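Local coordinates for sensor protein (Geobacter sulfurreducens, PDB 3H7M) that probably acts as a sensor histidine kinase that autophosphorylates on histidine, this chain being its sensor domain, which resembles periplasmic solute-binding proteins, at residues 48-53 with 206-211. Residues are numbered along the deposited sequence; the frame is centred on the assembly and turned at random.
Sequences MGMTVE and ARFSEG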
# COMPACT_ATOMS: atom_id res chain seq x y z
N MET A 48 -16.56 -10.69 -12.60
CA MET A 48 -17.23 -9.59 -13.28
C MET A 48 -17.08 -9.66 -14.80
O MET A 48 -17.56 -8.78 -15.53
CB MET A 48 -16.69 -8.24 -12.81
CG MET A 48 -16.81 -8.00 -11.32
SD MET A 48 -18.45 -8.36 -10.72
CE MET A 48 -19.39 -7.07 -11.62
N GLY A 49 -16.41 -10.70 -15.28
CA GLY A 49 -16.21 -10.85 -16.70
C GLY A 49 -15.37 -9.74 -17.32
O GLY A 49 -15.61 -9.33 -18.44
N MET A 50 -14.38 -9.23 -16.58
CA MET A 50 -13.50 -8.17 -17.07
C MET A 50 -12.20 -8.71 -17.63
O MET A 50 -11.79 -9.85 -17.36
CB MET A 50 -13.09 -7.21 -15.96
CG MET A 50 -14.14 -6.35 -15.34
SD MET A 50 -13.34 -5.31 -14.09
CE MET A 50 -13.37 -6.40 -12.73
N THR A 51 -11.54 -7.87 -18.39
CA THR A 51 -10.24 -8.19 -18.93
C THR A 51 -9.36 -7.09 -18.36
O THR A 51 -9.68 -5.90 -18.49
CB THR A 51 -10.23 -8.15 -20.45
OG1 THR A 51 -10.59 -9.45 -20.95
CG2 THR A 51 -8.85 -7.77 -20.97
N VAL A 52 -8.28 -7.48 -17.72
CA VAL A 52 -7.40 -6.51 -17.09
C VAL A 52 -5.94 -6.61 -17.53
O VAL A 52 -5.45 -7.69 -17.85
CB VAL A 52 -7.43 -6.66 -15.56
CG1 VAL A 52 -8.82 -6.43 -15.03
CG2 VAL A 52 -6.95 -8.06 -15.17
N GLU A 53 -5.26 -5.47 -17.53
CA GLU A 53 -3.84 -5.42 -17.87
C GLU A 53 -3.21 -4.77 -16.66
O GLU A 53 -3.69 -3.73 -16.21
CB GLU A 53 -3.60 -4.52 -19.08
CG GLU A 53 -2.14 -4.45 -19.50
CD GLU A 53 -1.85 -3.32 -20.49
OE1 GLU A 53 -2.60 -3.17 -21.48
OE2 GLU A 53 -0.85 -2.59 -20.28
N ALA A 206 -18.45 0.83 -9.35
CA ALA A 206 -19.44 -0.18 -8.96
C ALA A 206 -19.08 -1.57 -9.46
O ALA A 206 -19.45 -2.59 -8.87
CB ALA A 206 -20.82 0.22 -9.50
N ARG A 207 -18.36 -1.59 -10.56
CA ARG A 207 -17.94 -2.84 -11.15
C ARG A 207 -17.03 -3.53 -10.12
O ARG A 207 -17.22 -4.70 -9.78
CB ARG A 207 -17.19 -2.52 -12.44
CG ARG A 207 -17.11 -3.65 -13.44
CD ARG A 207 -18.25 -3.64 -14.45
NE ARG A 207 -17.91 -4.52 -15.57
CZ ARG A 207 -17.03 -4.21 -16.53
NH1 ARG A 207 -16.42 -3.03 -16.52
NH2 ARG A 207 -16.76 -5.09 -17.49
N PHE A 208 -16.08 -2.78 -9.58
CA PHE A 208 -15.16 -3.33 -8.59
C PHE A 208 -15.78 -3.59 -7.23
O PHE A 208 -15.51 -4.64 -6.63
CB PHE A 208 -13.93 -2.42 -8.45
CG PHE A 208 -12.90 -2.66 -9.52
CD1 PHE A 208 -11.98 -3.69 -9.39
CD2 PHE A 208 -12.93 -1.94 -10.70
CE1 PHE A 208 -11.10 -4.01 -10.44
CE2 PHE A 208 -12.06 -2.25 -11.76
CZ PHE A 208 -11.14 -3.28 -11.62
N SER A 209 -16.63 -2.69 -6.77
CA SER A 209 -17.25 -2.86 -5.47
C SER A 209 -18.07 -4.13 -5.44
O SER A 209 -18.06 -4.88 -4.47
CB SER A 209 -18.14 -1.66 -5.14
OG SER A 209 -17.48 -0.45 -5.43
N GLU A 210 -18.77 -4.36 -6.53
CA GLU A 210 -19.62 -5.53 -6.68
C GLU A 210 -18.76 -6.80 -6.67
O GLU A 210 -19.10 -7.79 -6.01
CB GLU A 210 -20.41 -5.40 -7.98
CG GLU A 210 -21.69 -6.21 -8.04
CD GLU A 210 -22.44 -6.04 -9.37
OE1 GLU A 210 -22.44 -4.91 -9.91
OE2 GLU A 210 -23.03 -7.03 -9.86
N GLY A 211 -17.66 -6.78 -7.42
CA GLY A 211 -16.77 -7.94 -7.44
C GLY A 211 -16.25 -8.23 -6.03
O GLY A 211 -16.27 -9.37 -5.56
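Arg-207 meets Met-50 through its guanidinium: Met-50 CG lies over one face, offset toward the rim, 3.6 Å from Arg-207 NH2. The two side chains slide past each other in opposite directions, with Met-50 CG packed on the guanidinium face, and the polar NH2 end is satisfied by a hydrogen bond to the carbonyl O of Arg-9. The carbonyl O of Arg-207 also touches Met-48, whose CG approaches it to 3.7 Å. At Phe-208 the evidence for a Met-aromatic contact is the sulfur: Met-50 SD lies 4.4 Å from the Phe-208 ring centroid, oblique at 34° off the normal, its nearest ring atom being Phe-208 CZ at 3.9 Å. Separately, Met-50 CE makes a CH-pi contact over one face of the Phe-208 ring, 4.3 Å from the centroid and 24° off the normal. Ile-44 touches both residues, and Tyr-195 stacks with the Phe-208 ring.

In this solute-binding-protein (family 3) fold the pairing joins helix 202-218 to the turn linking helix 36-48 with edge strand 52-57; Gly-49, at positive phi, closes that helix in a Schellman motif. Glu-210 follows, its side chain crossing that of Met-48 at about a right angle. The Met-48 chain bends at chi2 and again at chi3 (-65°), the second bend setting CE 3.9 Å from Glu-210 CD. An alanine at Met-48 would probably leave Gly-211 CA, the Arg-207 carbonyl oxygen and the Glu-210 carboxylate without the carbon and sulfur atoms that cover them, opening a gap beside the helix. Gly-211 receives the sulfur directly, Met-48 SD standing 3.7 Å from Gly-211 CA and equally close to its N.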